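Local coordinates for RagB/SusD family nutrient uptake outer membrane protein (Bacteroides thetaiotaomicron, PDB 7KV2), which probably binds beta-glucan at the cell surface, as a SusD-family outer membrane protein of a gut bacterium's nutrient uptake system, at residues A[74-79]-A[320-325]; A[93-98]-A[367-372]; A[195-200]-A[218-223]; A[235-240]-A[416-421]. One frame throughout, in Å; residues are numbered along the deposited sequence.

Contact 1 of 4, residues A[74-79]-A[320-325]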
loop_
_atom_site.group_PDB
_atom_site.type_symbol
_atom_site.label_atom_id
_atom_site.label_comp_id
_atom_site.label_asym_id
_atom_site.label_seq_id
_atom_site.Cartn_x
_atom_site.Cartn_y
_atom_site.Cartn_z
ATOM N N SER A 74 -5.349 -1.536 -5.631
ATOM C CA SER A 74 -5.380 -0.283 -6.426
ATOM C C SER A 74 -4.541 -0.435 -7.700
ATOM O O SER A 74 -4.984 0.053 -8.761
ATOM C CB SER A 74 -5.053 0.927 -5.600
ATOM O OG SER A 74 -3.681 0.962 -5.217
ATOM N N ASP A 75 -3.339 -1.021 -7.640
ATOM C CA ASP A 75 -2.450 -0.982 -8.832
ATOM C C ASP A 75 -3.088 -1.717 -10.007
ATOM O O ASP A 75 -2.784 -1.330 -11.132
ATOM C CB ASP A 75 -1.038 -1.488 -8.515
ATOM C CG ASP A 75 -0.228 -0.483 -7.699
ATOM O OD1 ASP A 75 -0.313 0.754 -7.983
ATOM O OD2 ASP A 75 0.515 -0.929 -6.794
ATOM N N ILE A 76 -3.876 -2.770 -9.788
ATOM C CA ILE A 76 -4.485 -3.515 -10.925
ATOM C C ILE A 76 -5.428 -2.546 -11.668
ATOM O O ILE A 76 -5.737 -2.828 -12.844
ATOM C CB ILE A 76 -5.181 -4.814 -10.482
ATOM C CG1 ILE A 76 -6.329 -4.567 -9.495
ATOM C CG2 ILE A 76 -4.144 -5.797 -9.964
ATOM C CD1 ILE A 76 -7.055 -5.789 -8.969
ATOM N N MET A 77 -5.911 -1.463 -11.031
ATOM C CA MET A 77 -6.857 -0.514 -11.690
ATOM C C MET A 77 -6.119 0.616 -12.409
ATOM O O MET A 77 -6.780 1.484 -13.106
ATOM C CB MET A 77 -7.884 0.034 -10.691
ATOM C CG MET A 77 -8.656 -1.080 -10.035
ATOM S SD MET A 77 -10.134 -0.497 -9.119
ATOM C CE MET A 77 -9.385 -0.023 -7.557
ATOM N N ALA A 78 -4.780 0.620 -12.353
ATOM C CA ALA A 78 -4.004 1.684 -13.030
ATOM C C ALA A 78 -3.403 1.150 -14.338
ATOM O O ALA A 78 -4.046 0.325 -15.032
ATOM C CB ALA A 78 -2.959 2.223 -12.069
ATOM N N ASP A 79 -2.161 1.537 -14.661
ATOM C CA ASP A 79 -1.584 1.405 -16.020
ATOM C C ASP A 79 -0.190 0.756 -15.957
ATOM O O ASP A 79 0.584 0.938 -16.924
ATOM C CB ASP A 79 -1.556 2.764 -16.725
ATOM C CG ASP A 79 -0.820 3.862 -15.988
ATOM O OD1 ASP A 79 -0.769 3.810 -14.743
ATOM O OD2 ASP A 79 -0.387 4.836 -16.650
ATOM N N GLY A 320 1.780 -16.298 -10.620
ATOM C CA GLY A 320 1.769 -15.526 -11.874
ATOM C C GLY A 320 0.681 -14.444 -11.934
ATOM O O GLY A 320 0.210 -14.093 -13.047
ATOM N N PHE A 321 0.278 -13.899 -10.805
ATOM C CA PHE A 321 -0.524 -12.666 -10.782
ATOM C C PHE A 321 0.369 -11.448 -10.964
ATOM O O PHE A 321 1.594 -11.473 -10.654
ATOM C CB PHE A 321 -1.397 -12.560 -9.546
ATOM C CG PHE A 321 -2.488 -13.614 -9.484
ATOM C CD1 PHE A 321 -3.695 -13.447 -10.141
ATOM C CD2 PHE A 321 -2.327 -14.745 -8.698
ATOM C CE1 PHE A 321 -4.691 -14.422 -10.066
ATOM C CE2 PHE A 321 -3.307 -15.727 -8.618
ATOM C CZ PHE A 321 -4.509 -15.543 -9.278
ATOM N N CYS A 322 -0.292 -10.368 -11.401
ATOM C CA CYS A 322 0.282 -9.030 -11.598
ATOM C C CYS A 322 1.637 -9.057 -12.299
ATOM O O CYS A 322 2.560 -8.423 -11.796
ATOM C CB CYS A 322 0.374 -8.318 -10.270
ATOM S SG CYS A 322 -1.264 -8.004 -9.566
ATOM N N PRO A 323 1.770 -9.655 -13.504
ATOM C CA PRO A 323 2.930 -9.415 -14.373
ATOM C C PRO A 323 3.085 -7.910 -14.583
ATOM O O PRO A 323 2.102 -7.155 -14.482
ATOM C CB PRO A 323 2.571 -9.951 -15.764
ATOM C CG PRO A 323 1.363 -10.777 -15.569
ATOM C CD PRO A 323 0.780 -10.472 -14.205
ATOM N N VAL A 324 4.329 -7.463 -14.718
ATOM C CA VAL A 324 4.611 -6.045 -15.020
ATOM C C VAL A 324 4.465 -5.842 -16.544
ATOM O O VAL A 324 4.982 -6.657 -17.318
ATOM C CB VAL A 324 6.009 -5.637 -14.529
ATOM C CG1 VAL A 324 6.322 -4.230 -15.019
ATOM C CG2 VAL A 324 6.120 -5.790 -13.017
ATOM N N ARG A 325 3.684 -4.830 -16.936
ATOM C CA ARG A 325 3.451 -4.478 -18.366
ATOM C C ARG A 325 4.769 -4.181 -19.068
ATOM O O ARG A 325 5.659 -3.508 -18.498
ATOM C CB ARG A 325 2.524 -3.273 -18.480
ATOM C CG ARG A 325 1.158 -3.495 -17.848
ATOM C CD ARG A 325 0.322 -2.272 -18.068
ATOM N NE ARG A 325 -1.029 -2.384 -17.531
ATOM C CZ ARG A 325 -2.090 -1.804 -18.082
ATOM N NH1 ARG A 325 -2.001 -1.175 -19.246
ATOM N NH2 ARG A 325 -3.262 -1.916 -17.497
HETATM O O HOH W 1 -4.029 -3.289 -14.958
#

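Contact 2 of 4, residues A[93-98]-A[367-372]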
loop_
_atom_site.group_PDB
_atom_site.type_symbol
_atom_site.label_atom_id
_atom_site.label_comp_id
_atom_site.label_asym_id
_atom_site.label_seq_id
_atom_site.Cartn_x
_atom_site.Cartn_y
_atom_site.Cartn_z
ATOM N N PRO A 93 -12.773 -11.212 -9.370
ATOM C CA PRO A 93 -13.043 -9.873 -8.873
ATOM C C PRO A 93 -11.916 -8.902 -9.232
ATOM O O PRO A 93 -12.224 -7.721 -9.510
ATOM C CB PRO A 93 -13.225 -10.053 -7.354
ATOM C CG PRO A 93 -13.638 -11.479 -7.204
ATOM C CD PRO A 93 -12.906 -12.221 -8.301
ATOM N N TRP A 94 -10.654 -9.376 -9.259
ATOM C CA TRP A 94 -9.526 -8.479 -9.612
ATOM C C TRP A 94 -9.636 -8.070 -11.082
ATOM O O TRP A 94 -9.448 -6.885 -11.412
ATOM C CB TRP A 94 -8.195 -9.210 -9.408
ATOM C CG TRP A 94 -7.858 -9.653 -8.020
ATOM C CD1 TRP A 94 -8.638 -9.783 -6.909
ATOM C CD2 TRP A 94 -6.567 -10.135 -7.638
ATOM N NE1 TRP A 94 -7.907 -10.277 -5.849
ATOM C CE2 TRP A 94 -6.638 -10.542 -6.293
ATOM C CE3 TRP A 94 -5.357 -10.235 -8.318
ATOM C CZ2 TRP A 94 -5.507 -10.961 -5.600
ATOM C CZ3 TRP A 94 -4.252 -10.695 -7.648
ATOM C CH2 TRP A 94 -4.336 -11.050 -6.305
ATOM N N HIS A 95 -9.922 -9.047 -11.938
ATOM C CA HIS A 95 -10.063 -8.801 -13.400
ATOM C C HIS A 95 -11.217 -7.816 -13.637
ATOM O O HIS A 95 -11.057 -6.822 -14.420
ATOM C CB HIS A 95 -10.245 -10.132 -14.118
ATOM C CG HIS A 95 -9.034 -10.961 -14.132
ATOM N ND1 HIS A 95 -7.987 -10.681 -15.000
ATOM C CD2 HIS A 95 -8.690 -12.062 -13.422
ATOM C CE1 HIS A 95 -7.051 -11.598 -14.816
ATOM N NE2 HIS A 95 -7.448 -12.473 -13.879
ATOM N N LEU A 96 -12.319 -7.993 -12.921
ATOM C CA LEU A 96 -13.455 -7.061 -13.085
ATOM C C LEU A 96 -13.078 -5.649 -12.635
ATOM O O LEU A 96 -13.339 -4.683 -13.389
ATOM C CB LEU A 96 -14.671 -7.602 -12.333
ATOM C CG LEU A 96 -15.194 -8.962 -12.775
ATOM C CD1 LEU A 96 -16.424 -9.298 -11.927
ATOM C CD2 LEU A 96 -15.562 -8.988 -14.237
ATOM N N MET A 97 -12.455 -5.480 -11.463
ATOM C CA MET A 97 -12.047 -4.145 -10.993
ATOM C C MET A 97 -11.117 -3.484 -12.023
ATOM O O MET A 97 -11.194 -2.262 -12.228
ATOM C CB MET A 97 -11.275 -4.272 -9.681
ATOM C CG MET A 97 -12.132 -4.681 -8.523
ATOM S SD MET A 97 -11.113 -5.303 -7.124
ATOM C CE MET A 97 -10.181 -3.827 -6.730
ATOM N N MET A 98 -10.183 -4.258 -12.564
ATOM C CA MET A 98 -9.159 -3.734 -13.489
ATOM C C MET A 98 -9.853 -3.152 -14.733
ATOM O O MET A 98 -9.403 -2.112 -15.227
ATOM C CB MET A 98 -8.177 -4.845 -13.872
ATOM C CG MET A 98 -7.230 -4.463 -14.971
ATOM S SD MET A 98 -7.851 -4.859 -16.625
ATOM C CE MET A 98 -6.365 -4.972 -17.614
ATOM N N ARG A 367 1.440 -17.577 -17.733
ATOM C CA ARG A 367 -0.015 -17.595 -17.465
ATOM C C ARG A 367 -0.665 -16.432 -18.211
ATOM O O ARG A 367 -0.047 -15.866 -19.102
ATOM C CB ARG A 367 -0.236 -17.591 -15.958
ATOM C CG ARG A 367 0.058 -18.927 -15.317
ATOM C CD ARG A 367 -0.474 -18.968 -13.891
ATOM N NE ARG A 367 -1.331 -20.110 -13.701
ATOM C CZ ARG A 367 -2.013 -20.351 -12.612
ATOM N NH1 ARG A 367 -1.930 -19.516 -11.593
ATOM N NH2 ARG A 367 -2.756 -21.444 -12.532
ATOM N N TYR A 368 -1.898 -16.103 -17.866
ATOM C CA TYR A 368 -2.662 -15.069 -18.567
ATOM C C TYR A 368 -1.925 -13.736 -18.439
ATOM O O TYR A 368 -1.425 -13.404 -17.347
ATOM C CB TYR A 368 -4.063 -15.072 -17.976
ATOM C CG TYR A 368 -4.993 -14.082 -18.600
ATOM C CD1 TYR A 368 -5.116 -13.979 -19.981
ATOM C CD2 TYR A 368 -5.713 -13.212 -17.807
ATOM C CE1 TYR A 368 -5.966 -13.027 -20.543
ATOM C CE2 TYR A 368 -6.576 -12.285 -18.357
ATOM C CZ TYR A 368 -6.696 -12.191 -19.731
ATOM O OH TYR A 368 -7.524 -11.238 -20.234
ATOM N N GLN A 369 -1.829 -12.991 -19.533
ATOM C CA GLN A 369 -1.213 -11.642 -19.567
ATOM C C GLN A 369 0.285 -11.697 -19.245
ATOM O O GLN A 369 0.859 -10.632 -19.021
ATOM C CB GLN A 369 -1.993 -10.674 -18.671
ATOM C CG GLN A 369 -3.472 -10.628 -19.035
ATOM C CD GLN A 369 -4.302 -9.800 -18.071
ATOM O OE1 GLN A 369 -4.096 -9.840 -16.840
ATOM N NE2 GLN A 369 -5.314 -9.119 -18.603
ATOM N N ASP A 370 0.945 -12.818 -19.485
ATOM C CA ASP A 370 2.408 -12.956 -19.278
ATOM C C ASP A 370 3.146 -11.938 -20.144
ATOM O O ASP A 370 2.767 -11.749 -21.321
ATOM C CB ASP A 370 2.934 -14.340 -19.658
ATOM C CG ASP A 370 4.438 -14.468 -19.414
ATOM O OD1 ASP A 370 4.831 -14.585 -18.230
ATOM O OD2 ASP A 370 5.206 -14.441 -20.403
ATOM N N THR A 371 4.148 -11.270 -19.584
ATOM C CA THR A 371 5.006 -10.335 -20.350
ATOM C C THR A 371 6.466 -10.781 -20.298
ATOM O O THR A 371 7.288 -10.134 -21.001
ATOM C CB THR A 371 4.913 -8.921 -19.777
ATOM O OG1 THR A 371 5.374 -9.018 -18.423
ATOM C CG2 THR A 371 3.506 -8.382 -19.848
ATOM N N GLY A 372 6.817 -11.748 -19.447
ATOM C CA GLY A 372 8.241 -12.032 -19.146
ATOM C C GLY A 372 8.782 -11.192 -17.988
ATOM O O GLY A 372 9.885 -11.517 -17.476
HETATM O O HOH W 2 -7.671 -8.550 -16.798
#

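Contact 3 of 4, residues A[195-200]-A[218-223]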
loop_
_atom_site.group_PDB
_atom_site.type_symbol
_atom_site.label_atom_id
_atom_site.label_comp_id
_atom_site.label_asym_id
_atom_site.label_seq_id
_atom_site.Cartn_x
_atom_site.Cartn_y
_atom_site.Cartn_z
ATOM N N GLU A 195 -5.927 15.715 13.239
ATOM C CA GLU A 195 -5.624 17.013 13.908
ATOM C C GLU A 195 -5.522 16.773 15.422
ATOM O O GLU A 195 -4.567 17.254 16.046
ATOM C CB GLU A 195 -6.684 18.050 13.546
ATOM C CG GLU A 195 -6.544 18.564 12.124
ATOM C CD GLU A 195 -7.669 19.428 11.542
ATOM O OE1 GLU A 195 -8.756 19.503 12.145
ATOM O OE2 GLU A 195 -7.440 19.996 10.461
ATOM N N GLU A 196 -6.451 16.005 15.975
ATOM C CA GLU A 196 -6.493 15.707 17.432
ATOM C C GLU A 196 -5.267 14.906 17.837
ATOM O O GLU A 196 -4.731 15.142 18.924
ATOM C CB GLU A 196 -7.707 14.869 17.790
ATOM C CG GLU A 196 -8.995 15.643 17.728
ATOM C CD GLU A 196 -10.191 14.745 17.981
ATOM O OE1 GLU A 196 -9.994 13.619 18.536
ATOM O OE2 GLU A 196 -11.305 15.154 17.599
ATOM N N VAL A 197 -4.901 13.900 17.048
ATOM C CA VAL A 197 -3.719 13.063 17.358
ATOM C C VAL A 197 -2.490 13.971 17.330
ATOM O O VAL A 197 -1.617 13.834 18.211
ATOM C CB VAL A 197 -3.561 11.914 16.340
ATOM C CG1 VAL A 197 -2.143 11.401 16.355
ATOM C CG2 VAL A 197 -4.580 10.831 16.586
ATOM N N ILE A 198 -2.384 14.836 16.326
ATOM C CA ILE A 198 -1.198 15.724 16.186
ATOM C C ILE A 198 -1.149 16.617 17.432
ATOM O O ILE A 198 -0.060 16.818 18.001
ATOM C CB ILE A 198 -1.266 16.511 14.868
ATOM C CG1 ILE A 198 -1.024 15.564 13.672
ATOM C CG2 ILE A 198 -0.285 17.669 14.871
ATOM C CD1 ILE A 198 -1.430 16.102 12.304
ATOM N N GLN A 199 -2.306 17.129 17.839
ATOM C CA GLN A 199 -2.370 18.101 18.964
ATOM C C GLN A 199 -2.080 17.402 20.297
ATOM O O GLN A 199 -1.720 18.120 21.239
ATOM C CB GLN A 199 -3.729 18.793 18.961
ATOM C CG GLN A 199 -3.919 19.707 17.763
ATOM C CD GLN A 199 -5.354 20.171 17.648
ATOM O OE1 GLN A 199 -6.153 19.948 18.547
ATOM N NE2 GLN A 199 -5.703 20.790 16.537
ATOM N N LEU A 200 -2.238 16.076 20.425
ATOM C CA LEU A 200 -1.869 15.386 21.693
ATOM C C LEU A 200 -0.361 15.571 21.949
ATOM O O LEU A 200 0.043 15.579 23.121
ATOM C CB LEU A 200 -2.255 13.903 21.648
ATOM C CG LEU A 200 -3.748 13.611 21.796
ATOM C CD1 LEU A 200 -4.038 12.161 21.451
ATOM C CD2 LEU A 200 -4.252 13.923 23.205
ATOM N N ALA A 218 5.651 11.162 12.017
ATOM C CA ALA A 218 5.944 11.223 10.566
ATOM C C ALA A 218 4.906 10.391 9.815
ATOM O O ALA A 218 4.472 10.838 8.722
ATOM C CB ALA A 218 7.344 10.770 10.265
ATOM N N MET A 219 4.503 9.256 10.379
ATOM C CA MET A 219 3.478 8.398 9.732
ATOM C C MET A 219 2.165 9.191 9.676
ATOM O O MET A 219 1.497 9.238 8.641
ATOM C CB MET A 219 3.318 7.074 10.475
ATOM C CG MET A 219 2.196 6.227 9.942
ATOM S SD MET A 219 0.637 6.641 10.827
ATOM C CE MET A 219 -0.326 5.184 10.444
ATOM N N VAL A 220 1.833 9.883 10.761
ATOM C CA VAL A 220 0.548 10.633 10.819
ATOM C C VAL A 220 0.586 11.783 9.810
ATOM O O VAL A 220 -0.403 11.992 9.126
ATOM C CB VAL A 220 0.303 11.125 12.265
ATOM C CG1 VAL A 220 -0.726 12.243 12.348
ATOM C CG2 VAL A 220 -0.101 9.973 13.155
ATOM N N TYR A 221 1.724 12.461 9.696
ATOM C CA TYR A 221 1.962 13.572 8.746
ATOM C C TYR A 221 1.732 13.060 7.327
ATOM O O TYR A 221 1.087 13.721 6.485
ATOM C CB TYR A 221 3.365 14.118 8.937
ATOM C CG TYR A 221 3.520 15.094 10.080
ATOM C CD1 TYR A 221 2.438 15.564 10.827
ATOM C CD2 TYR A 221 4.777 15.596 10.370
ATOM C CE1 TYR A 221 2.627 16.477 11.864
ATOM C CE2 TYR A 221 4.967 16.540 11.369
ATOM C CZ TYR A 221 3.891 16.968 12.129
ATOM O OH TYR A 221 4.126 17.929 13.092
ATOM N N MET A 222 2.258 11.885 7.039
ATOM C CA MET A 222 2.121 11.325 5.672
ATOM C C MET A 222 0.659 10.932 5.400
ATOM O O MET A 222 0.198 11.140 4.276
ATOM C CB MET A 222 3.058 10.138 5.459
ATOM C CG MET A 222 4.540 10.546 5.406
ATOM S SD MET A 222 4.946 11.680 4.058
ATOM C CE MET A 222 4.987 10.514 2.678
ATOM N N LEU A 223 -0.020 10.303 6.355
ATOM C CA LEU A 223 -1.449 9.933 6.220
ATOM C C LEU A 223 -2.303 11.212 6.053
ATOM O O LEU A 223 -3.211 11.240 5.201
ATOM C CB LEU A 223 -1.841 9.099 7.441
ATOM C CG LEU A 223 -3.294 8.644 7.467
ATOM C CD1 LEU A 223 -3.648 7.882 6.212
ATOM C CD2 LEU A 223 -3.567 7.802 8.703
#

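Contact 4 of 4, residues A[235-240]-A[416-421]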
loop_
_atom_site.group_PDB
_atom_site.type_symbol
_atom_site.label_atom_id
_atom_site.label_comp_id
_atom_site.label_asym_id
_atom_site.label_seq_id
_atom_site.Cartn_x
_atom_site.Cartn_y
_atom_site.Cartn_z
ATOM N N SER A 235 -7.712 23.906 1.322
ATOM C CA SER A 235 -7.721 24.630 2.618
ATOM C C SER A 235 -6.645 24.051 3.557
ATOM O O SER A 235 -6.283 24.724 4.541
ATOM C CB SER A 235 -9.071 24.615 3.250
ATOM O OG SER A 235 -9.264 23.419 3.978
ATOM N N ARG A 236 -6.131 22.844 3.289
ATOM C CA ARG A 236 -5.201 22.181 4.230
ATOM C C ARG A 236 -3.842 21.939 3.576
ATOM O O ARG A 236 -2.996 21.329 4.245
ATOM C CB ARG A 236 -5.829 20.897 4.757
ATOM C CG ARG A 236 -6.782 21.133 5.918
ATOM C CD ARG A 236 -7.241 19.833 6.503
ATOM N NE ARG A 236 -8.066 20.097 7.663
ATOM C CZ ARG A 236 -9.359 20.419 7.626
ATOM N NH1 ARG A 236 -10.008 20.521 6.476
ATOM N NH2 ARG A 236 -9.995 20.637 8.763
ATOM N N TYR A 237 -3.632 22.422 2.350
ATOM C CA TYR A 237 -2.367 22.225 1.588
ATOM C C TYR A 237 -1.166 22.852 2.303
ATOM O O TYR A 237 -0.076 22.229 2.363
ATOM C CB TYR A 237 -2.508 22.765 0.164
ATOM C CG TYR A 237 -3.307 21.931 -0.809
ATOM C CD1 TYR A 237 -3.953 20.756 -0.455
ATOM C CD2 TYR A 237 -3.455 22.369 -2.116
ATOM C CE1 TYR A 237 -4.664 20.015 -1.380
ATOM C CE2 TYR A 237 -4.168 21.642 -3.053
ATOM C CZ TYR A 237 -4.766 20.461 -2.687
ATOM O OH TYR A 237 -5.501 19.791 -3.606
ATOM N N SER A 238 -1.317 24.068 2.853
ATOM C CA SER A 238 -0.208 24.789 3.526
ATOM C C SER A 238 0.228 24.034 4.775
ATOM O O SER A 238 1.441 24.015 5.025
ATOM C CB SER A 238 -0.577 26.220 3.887
ATOM O OG SER A 238 -0.495 27.023 2.728
ATOM N N THR A 239 -0.725 23.491 5.530
ATOM C CA THR A 239 -0.457 22.636 6.728
ATOM C C THR A 239 0.248 21.332 6.299
ATOM O O THR A 239 1.299 20.980 6.872
ATOM C CB THR A 239 -1.747 22.368 7.493
ATOM O OG1 THR A 239 -2.246 23.654 7.861
ATOM C CG2 THR A 239 -1.550 21.510 8.722
ATOM N N ALA A 240 -0.286 20.669 5.281
ATOM C CA ALA A 240 0.321 19.432 4.745
ATOM C C ALA A 240 1.756 19.732 4.312
ATOM O O ALA A 240 2.656 18.927 4.668
ATOM C CB ALA A 240 -0.516 18.877 3.636
ATOM N N ILE A 416 4.115 22.771 -3.045
ATOM C CA ILE A 416 4.787 24.066 -3.373
ATOM C C ILE A 416 4.286 24.508 -4.754
ATOM O O ILE A 416 3.803 25.665 -4.894
ATOM C CB ILE A 416 6.325 23.990 -3.293
ATOM C CG1 ILE A 416 6.809 23.685 -1.871
ATOM C CG2 ILE A 416 6.975 25.260 -3.851
ATOM C CD1 ILE A 416 8.211 23.152 -1.813
ATOM N N THR A 417 4.324 23.609 -5.737
ATOM C CA THR A 417 3.935 23.954 -7.115
ATOM C C THR A 417 2.464 24.352 -7.155
ATOM O O THR A 417 2.122 25.152 -8.042
ATOM C CB THR A 417 4.276 22.831 -8.086
ATOM O OG1 THR A 417 5.702 22.833 -8.114
ATOM C CG2 THR A 417 3.692 23.060 -9.462
ATOM N N ARG A 418 1.622 23.821 -6.271
ATOM C CA ARG A 418 0.164 24.112 -6.261
ATOM C C ARG A 418 -0.096 25.417 -5.480
ATOM O O ARG A 418 -1.266 25.731 -5.277
ATOM C CB ARG A 418 -0.664 22.991 -5.628
ATOM C CG ARG A 418 -0.746 21.718 -6.451
ATOM C CD ARG A 418 -1.759 20.730 -5.904
ATOM N NE ARG A 418 -1.772 19.527 -6.717
ATOM C CZ ARG A 418 -2.360 19.389 -7.893
ATOM N NH1 ARG A 418 -3.025 20.386 -8.463
ATOM N NH2 ARG A 418 -2.263 18.237 -8.522
ATOM N N GLY A 419 0.946 26.126 -5.053
ATOM C CA GLY A 419 0.827 27.433 -4.384
ATOM C C GLY A 419 0.554 27.302 -2.896
ATOM O O GLY A 419 0.036 28.255 -2.325
ATOM N N ALA A 420 0.943 26.196 -2.247
ATOM C CA ALA A 420 0.699 25.989 -0.797
ATOM C C ALA A 420 1.699 26.799 0.025
ATOM O O ALA A 420 1.435 26.987 1.222
ATOM C CB ALA A 420 0.766 24.529 -0.418
ATOM N N GLY A 421 2.795 27.253 -0.576
ATOM C CA GLY A 421 3.937 27.797 0.164
ATOM C C GLY A 421 5.150 27.936 -0.717
ATOM O O GLY A 421 5.174 27.382 -1.829
#

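Contact 1 of 4, residues A[74-79]-A[320-325]
A water molecule is held between the carbonyl oxygen of I76 and the guanidinium of R325. The water oxygen is 2.8 Å from I76 O, to which it can donate. It accepts from R325 NH2 at 3.0 Å and lies in the guanidinium plane, at its edge. The site belongs to the SusD fold, where a type I beta turn from D75 to A78 lies at the end of helix 70-75. R325 sits at the N-cap position of helix 326-331, so the water ties this turn to the start of a helix far along the chain. The R325 side chain runs extended from CG to NE and passes beside the backbone of D79. R325 CD comes within 3.4 Å of D79 O, and D79 C lies over one face of the guanidinium, toward its rim. R325 NH2 is also 3.4 Å from A78 O, but the angle is poor and no hydrogen bond is made there. A78 O is instead hydrogen-bonded to R485. R325 NE binds L81 O, and W82 adds a cation-pi contact. The D79 carboxylate turns elsewhere and pairs with R463. A leucine in place of R325 has no N-H to offer, so the water would probably be held less firmly, and L81 O and W82 left without their partner. Away from these polar groups the contact is apolar. C322 SG stands anti to its own carbonyl carbon (chi1 -65°), which points it at the I76 side chain. It meets the CG2 branch of I76, not the CG1 arm, at 3.7 Å from CG2 to SG.

Contact 2 of 4, residues A[93-98]-A[367-372]
H95 and Y368 make the aromatic part of this contact. Their ring centroids are 5.6 Å apart and their planes are inclined at 47°. H95 CE1 comes to the edge of the tyrosine ring, 3.6 Å from Y368 CE2 and close to that ring's plane. Y368 CG lies anti to its backbone N (chi1 -179°), which swings the ring back toward helix 92-98. One face of the same ring is covered by its neighbour, with Q369 CG 3.4 Å above the ring centre.

The polar part runs through one water. It lies in the imidazole plane, 2.8 Å from H95 ND1, and accepts from Q369 NE2 at 3.0 Å. The M98 methyl CE only approaches the amide, 4.4 Å from Q369 NE2. The other end of the amide is used outside the two segments: Q369 OE1 takes the backbone N-H groups of V83 and G84. OE1 also lies near the edge of the imidazole, but no hydrogen bond forms between them.

The backbone here is a type II beta turn from R367 to D370. Q369 has a positive phi in its third position, a place where glycine is common. The turn packs against a helix of the SusD fold and lets two consecutive side chains, Y368 and Q369, both reach H95.

Two backbone donors claim OE1, so a flip of the amide would probably cost both bonds. This is consistent with NE2 being held as the donor to the water. The helix and the turn are joined through that water without a direct hydrogen bond.

Contact 3 of 4, residues A[195-200]-A[218-223]
I198 CG1 stands beside its backbone N, anti to the carbonyl carbon (chi1 -71°), and V220 CG1 stands anti to its own backbone N (chi1 162°). These settings bring the two groups together at 3.6 Å from CG1 to CG1. The contact joins two helices of the SusD family's helical, tetratricopeptide-like part. Helix 183-200 and helix 217-231 follow each other in the chain and pack nearly antiparallel. Over the short segments the axes approach to 10.6 Å, with 153° between their directions. The I198 and V220 side chains slide past each other in opposite directions. The CD1 methyl of I198 also touches V220 CG1. I198 CD1 meets the Y221 ring at its edge, near the ring plane, 4.1 Å from Y221 CE1. Y221 is placed from outside the segments: its ring stacks on Y243 and its OH bonds E246, both on helix 237-249. I198 also touches Y243, so its side chain touches V220, Y221 and Y243. An alanine in place of I198, lacking CG1 and CD1, would probably open a gap beside V220 CG1 and leave the Y221 ring edge without its neighbour. V220 also touches A149 of helix 137-162. V197 touches I148 of that helix. Between these two valines the approach is looser, with V197 CG1 4.1 Å from V220 CG2.

Contact 4 of 4, residues A[235-240]-A[416-421]
Y237 CB and A420 CB touch at 3.8 Å. A420 CB also lies 3.7 Å from Y237 O, so it rests on the first turn of helix 237-249. It does so from a Schellman motif that closes helix 405-417. Further out along the tyrosine, Y237 CE2 meets R418 CD at 3.8 Å. The two side chains cross at a slant, with the ring and guanidinium planes 50° apart. The contact there is made by the aliphatic part of the arginine, not by its charged end.

S238 supplies the polar link. S238 OG donates to A420 O, but the modelled separation of OG and O, 2.4 Å, is very short and doubtful as a length. The hydroxyl stands anti to the S238 carbonyl carbon (chi1 -78°), which turns it toward the A420 carbonyl.

The next shell surrounds these groups. R418 NE forms a salt bridge with E414, one turn back on helix 405-417, and the R418 chain is extended from CG to NE. Y237 OH has a weak hydrogen bond to N232, and its side chain also touches V228 of helix 217-231. Both Y237 and A420 touch L415. The contact lies at the surface and joins the start of one helix to the end of another in the SusD fold.

The Schellman motif itself positions A420. G419 has a positive phi (84°), which suits glycine at the C-prime place. A420 N bonds back to L415 O, and G419 N bonds to I416 O at 2.9 Å.

The four contacts form two pairs. Contacts 1 and 2 have centres about 7 Å apart and touch: T371 OG1 and V324 O are 2.6 Å apart, probably hydrogen-bonded, and M98 packs on I76. Contacts 3 and 4 have centres about 17 Å apart and are joined by a salt bridge from R236 NE to E195 OE2, at 2.9 Å. Contacts 1 and 3 lie on opposite sides of the chain's centre, with centres about 31 Å apart. The bound sodium ion is held by I248, S250, Y253 and Y405. In contact 3, the side chain of Y221 is about 11 Å from the bound sodium ion. A218 touches Y253.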